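Local structure of penicillin-binding protein 2B (Streptococcus pneumoniae, 2WAD) at residues E484-L495 / V540-E548. The protein acts as a peptidoglycan transpeptidase, probably cross-linking peptides between adjacent glycan strands during peripheral cell-wall synthesis, and binds penicillin. Sequence-based numbering, arbitrary orientation.
Unlike the reference sequence in segment 484-495: Ser489 (reference Thr). Unlike the reference sequence in segment 540-548: Leu542 (reference Val), His545 (reference Arg).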
loop_
_atom_site.group_PDB
_atom_site.type_symbol
_atom_site.label_atom_id
_atom_site.label_comp_id
_atom_site.label_asym_id
_atom_site.label_seq_id
_atom_site.Cartn_x
_atom_site.Cartn_y
_atom_site.Cartn_z
ATOM N N GLU A 484 -18.539 10.613 0.422
ATOM C CA GLU A 484 -18.739 10.520 1.876
ATOM C C GLU A 484 -18.593 9.101 2.434
ATOM O O GLU A 484 -18.393 8.917 3.640
ATOM C CB GLU A 484 -20.116 11.046 2.271
ATOM C CG GLU A 484 -20.284 12.558 2.133
ATOM C CD GLU A 484 -21.648 12.980 2.649
ATOM O OE1 GLU A 484 -22.632 12.880 1.902
ATOM O OE2 GLU A 484 -21.756 13.390 3.816
ATOM N N TYR A 485 -18.714 8.105 1.558
ATOM C CA TYR A 485 -18.667 6.711 1.978
ATOM C C TYR A 485 -17.378 6.090 1.504
ATOM O O TYR A 485 -17.115 4.884 1.721
ATOM C CB TYR A 485 -19.834 5.927 1.414
ATOM C CG TYR A 485 -21.156 6.115 2.120
ATOM C CD1 TYR A 485 -21.484 5.372 3.242
ATOM C CD2 TYR A 485 -22.137 6.945 1.576
ATOM C CE1 TYR A 485 -22.743 5.534 3.869
ATOM C CE2 TYR A 485 -23.382 7.082 2.167
ATOM C CZ TYR A 485 -23.691 6.375 3.312
ATOM O OH TYR A 485 -24.941 6.539 3.909
ATOM N N GLY A 486 -16.566 6.930 0.864
ATOM C CA GLY A 486 -15.277 6.495 0.334
ATOM C C GLY A 486 -15.360 5.931 -1.068
ATOM O O GLY A 486 -14.401 5.368 -1.608
ATOM N N LEU A 487 -16.524 6.050 -1.682
ATOM C CA LEU A 487 -16.687 5.572 -3.055
ATOM C C LEU A 487 -16.256 6.688 -4.029
ATOM O O LEU A 487 -17.015 7.619 -4.279
ATOM C CB LEU A 487 -18.159 5.192 -3.281
ATOM C CG LEU A 487 -18.730 4.125 -2.322
ATOM C CD1 LEU A 487 -20.213 3.920 -2.487
ATOM C CD2 LEU A 487 -17.989 2.797 -2.530
ATOM N N GLY A 488 -15.048 6.605 -4.578
ATOM C CA GLY A 488 -14.532 7.647 -5.476
ATOM C C GLY A 488 -13.647 8.662 -4.766
ATOM O O GLY A 488 -13.196 9.613 -5.380
ATOM N N SER A 489 -13.356 8.456 -3.482
ATOM C CA SER A 489 -12.456 9.360 -2.766
ATOM C C SER A 489 -11.374 8.533 -2.094
ATOM O O SER A 489 -11.560 7.326 -1.921
ATOM C CB SER A 489 -13.213 10.178 -1.700
ATOM O OG SER A 489 -13.939 9.325 -0.833
ATOM N N ALA A 490 -10.268 9.185 -1.734
ATOM C CA ALA A 490 -9.224 8.588 -0.891
ATOM C C ALA A 490 -9.804 7.943 0.351
ATOM O O ALA A 490 -10.616 8.561 1.046
ATOM C CB ALA A 490 -8.181 9.651 -0.471
ATOM N N THR A 491 -9.329 6.736 0.665
ATOM C CA THR A 491 -9.767 6.007 1.860
ATOM C C THR A 491 -9.029 6.413 3.126
ATOM O O THR A 491 -9.571 6.262 4.227
ATOM C CB THR A 491 -9.659 4.463 1.692
ATOM O OG1 THR A 491 -8.293 4.069 1.580
ATOM C CG2 THR A 491 -10.380 3.984 0.460
ATOM N N GLY A 492 -7.803 6.907 2.980
ATOM C CA GLY A 492 -6.943 7.191 4.132
ATOM C C GLY A 492 -6.039 6.040 4.552
ATOM O O GLY A 492 -5.362 6.089 5.599
ATOM N N ILE A 493 -6.051 4.959 3.772
ATOM C CA ILE A 493 -5.312 3.768 4.191
ATOM C C ILE A 493 -3.813 4.081 4.283
ATOM O O ILE A 493 -3.312 4.903 3.509
ATOM C CB ILE A 493 -5.550 2.571 3.282
ATOM C CG1 ILE A 493 -5.080 1.288 3.982
ATOM C CG2 ILE A 493 -4.896 2.759 1.924
ATOM C CD1 ILE A 493 -5.261 0.071 3.153
ATOM N N ASP A 494 -3.128 3.445 5.238
ATOM C CA ASP A 494 -1.715 3.698 5.530
ATOM C C ASP A 494 -0.757 2.988 4.559
ATOM O O ASP A 494 0.104 2.186 4.959
ATOM C CB ASP A 494 -1.409 3.356 6.999
ATOM C CG ASP A 494 -1.851 1.923 7.404
ATOM O OD1 ASP A 494 -2.704 1.287 6.714
ATOM O OD2 ASP A 494 -1.386 1.466 8.481
ATOM N N LEU A 495 -0.914 3.278 3.269
ATOM C CA LEU A 495 0.010 2.812 2.241
ATOM C C LEU A 495 0.305 4.023 1.367
ATOM O O LEU A 495 -0.524 4.919 1.287
ATOM C CB LEU A 495 -0.600 1.675 1.400
ATOM C CG LEU A 495 -0.776 0.310 2.087
ATOM C CD1 LEU A 495 -1.546 -0.676 1.219
ATOM C CD2 LEU A 495 0.537 -0.297 2.565
ATOM N N VAL A 540 -20.136 7.389 10.518
ATOM C CA VAL A 540 -18.788 7.886 10.774
ATOM C C VAL A 540 -17.721 7.044 10.074
ATOM O O VAL A 540 -17.410 5.916 10.446
ATOM C CB VAL A 540 -18.470 7.976 12.277
ATOM C CG1 VAL A 540 -17.008 8.378 12.471
ATOM C CG2 VAL A 540 -19.444 8.950 12.958
ATOM N N ARG A 541 -17.156 7.636 9.035
ATOM C CA ARG A 541 -16.256 6.924 8.152
ATOM C C ARG A 541 -14.849 6.963 8.725
ATOM O O ARG A 541 -14.377 8.009 9.149
ATOM C CB ARG A 541 -16.284 7.648 6.826
ATOM C CG ARG A 541 -15.386 7.067 5.753
ATOM C CD ARG A 541 -15.657 7.904 4.514
ATOM N NE ARG A 541 -14.591 7.675 3.574
ATOM C CZ ARG A 541 -13.816 8.611 3.056
ATOM N NH1 ARG A 541 -14.007 9.893 3.308
ATOM N NH2 ARG A 541 -12.858 8.221 2.233
ATOM N N LEU A 542 -14.195 5.811 8.767
ATOM C CA LEU A 542 -12.929 5.668 9.468
ATOM C C LEU A 542 -11.837 5.249 8.492
ATOM O O LEU A 542 -12.075 4.446 7.593
ATOM C CB LEU A 542 -13.070 4.617 10.564
ATOM C CG LEU A 542 -14.023 4.842 11.751
ATOM C CD1 LEU A 542 -13.776 3.747 12.811
ATOM C CD2 LEU A 542 -13.862 6.232 12.390
ATOM N N ALA A 543 -10.648 5.833 8.630
ATOM C CA ALA A 543 -9.531 5.429 7.799
ATOM C C ALA A 543 -9.167 3.998 8.168
ATOM O O ALA A 543 -9.028 3.668 9.352
ATOM C CB ALA A 543 -8.321 6.346 8.016
ATOM N N PRO A 544 -8.973 3.148 7.146
ATOM C CA PRO A 544 -8.506 1.788 7.369
ATOM C C PRO A 544 -7.020 1.825 7.692
ATOM O O PRO A 544 -6.287 2.648 7.152
ATOM C CB PRO A 544 -8.762 1.072 6.032
ATOM C CG PRO A 544 -9.255 2.089 5.077
ATOM C CD PRO A 544 -9.161 3.456 5.721
ATOM N N HIS A 545 -6.590 1.002 8.641
ATOM C CA HIS A 545 -5.192 1.041 9.029
ATOM C C HIS A 545 -4.735 -0.404 9.197
ATOM O O HIS A 545 -5.438 -1.210 9.818
ATOM C CB HIS A 545 -4.909 1.947 10.250
ATOM C CG HIS A 545 -5.611 1.554 11.517
ATOM N ND1 HIS A 545 -5.015 0.772 12.483
ATOM C CD2 HIS A 545 -6.830 1.886 12.002
ATOM C CE1 HIS A 545 -5.852 0.615 13.494
ATOM N NE2 HIS A 545 -6.963 1.277 13.222
ATOM N N ILE A 546 -3.601 -0.718 8.574
ATOM C CA ILE A 546 -3.034 -2.055 8.589
ATOM C C ILE A 546 -2.122 -2.227 9.809
ATOM O O ILE A 546 -1.926 -3.340 10.316
ATOM C CB ILE A 546 -2.219 -2.282 7.300
ATOM C CG1 ILE A 546 -3.106 -2.190 6.065
ATOM C CG2 ILE A 546 -1.531 -3.643 7.334
ATOM C CD1 ILE A 546 -2.374 -1.837 4.771
ATOM N N VAL A 547 -1.538 -1.118 10.269
ATOM C CA VAL A 547 -0.695 -1.135 11.458
ATOM C C VAL A 547 -1.520 -0.912 12.719
ATOM O O VAL A 547 -2.376 -0.034 12.736
ATOM C CB VAL A 547 0.443 -0.112 11.364
ATOM C CG1 VAL A 547 1.173 -0.044 12.697
ATOM C CG2 VAL A 547 1.420 -0.492 10.230
ATOM N N GLU A 548 -1.268 -1.715 13.755
ATOM C CA GLU A 548 -2.045 -1.668 14.994
ATOM C C GLU A 548 -1.353 -0.829 16.052
ATOM O O GLU A 548 -2.017 -0.125 16.819
ATOM C CB GLU A 548 -2.339 -3.073 15.557
ATOM C CG GLU A 548 -3.070 -3.117 16.920
ATOM C CD GLU A 548 -2.127 -2.974 18.118
ATOM O OE1 GLU A 548 -2.544 -2.443 19.169
ATOM O OE2 GLU A 548 -0.952 -3.379 18.037
HETATM O O HOH W 1 -4.570 4.936 7.749
#
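Arg541 reaches from strand 540-542 into the bend that follows helix 471-484, where its NH2 meets the carbonyl O of Ala490 at 2.6 Å, a short bond but weak in angle (126°). With CG anti to the backbone N (chi1 179°), the extended chain carries the guanidinium past the helix end to that carbonyl. Its CD passes 3.0 Å from Glu484 O, and Gly486 N, in the Schellman motif ending the helix, sits over one guanidinium face without a hydrogen bond, both it and NE being donors. Asn572 OD1 of the adjoining strand 570-573 accepts from NH1, and its ND2 donates to Glu484 O.

Midway, Pro544 packs against the ST turn in which Thr491 OG1 accepts Ile493 N. Its ring lies crosswise to Thr491, with CD 3.2 Å from Thr491 O, while its carbonyl O receives the CA-H of Ile493 almost in line. A water donates to both Gly492 O and Pro544 O.

At the far end Asp494 centres an inverse gamma turn; chi1 of 53°, with CG between backbone N and carbonyl carbon, directs its carboxylate at two N-H groups where strand 547-553 begins. OD1 accepts Ile546 N at 2.9 Å and OD2 accepts Val547 N at 3.1 Å, both through syn lone pairs. Beside it, Ile546 CD1 packs 3.8 Å from both Ile493 CD1 and Leu495 CG.

Within the transpeptidase domain, a weak guanidinium-carbonyl bond and a carboxylate on successive backbone N-H groups thus hold loop to segment 540-548; these donors, with the Tyr272 hydroxyl bonded to OD2, would probably favour an ionised Asp494.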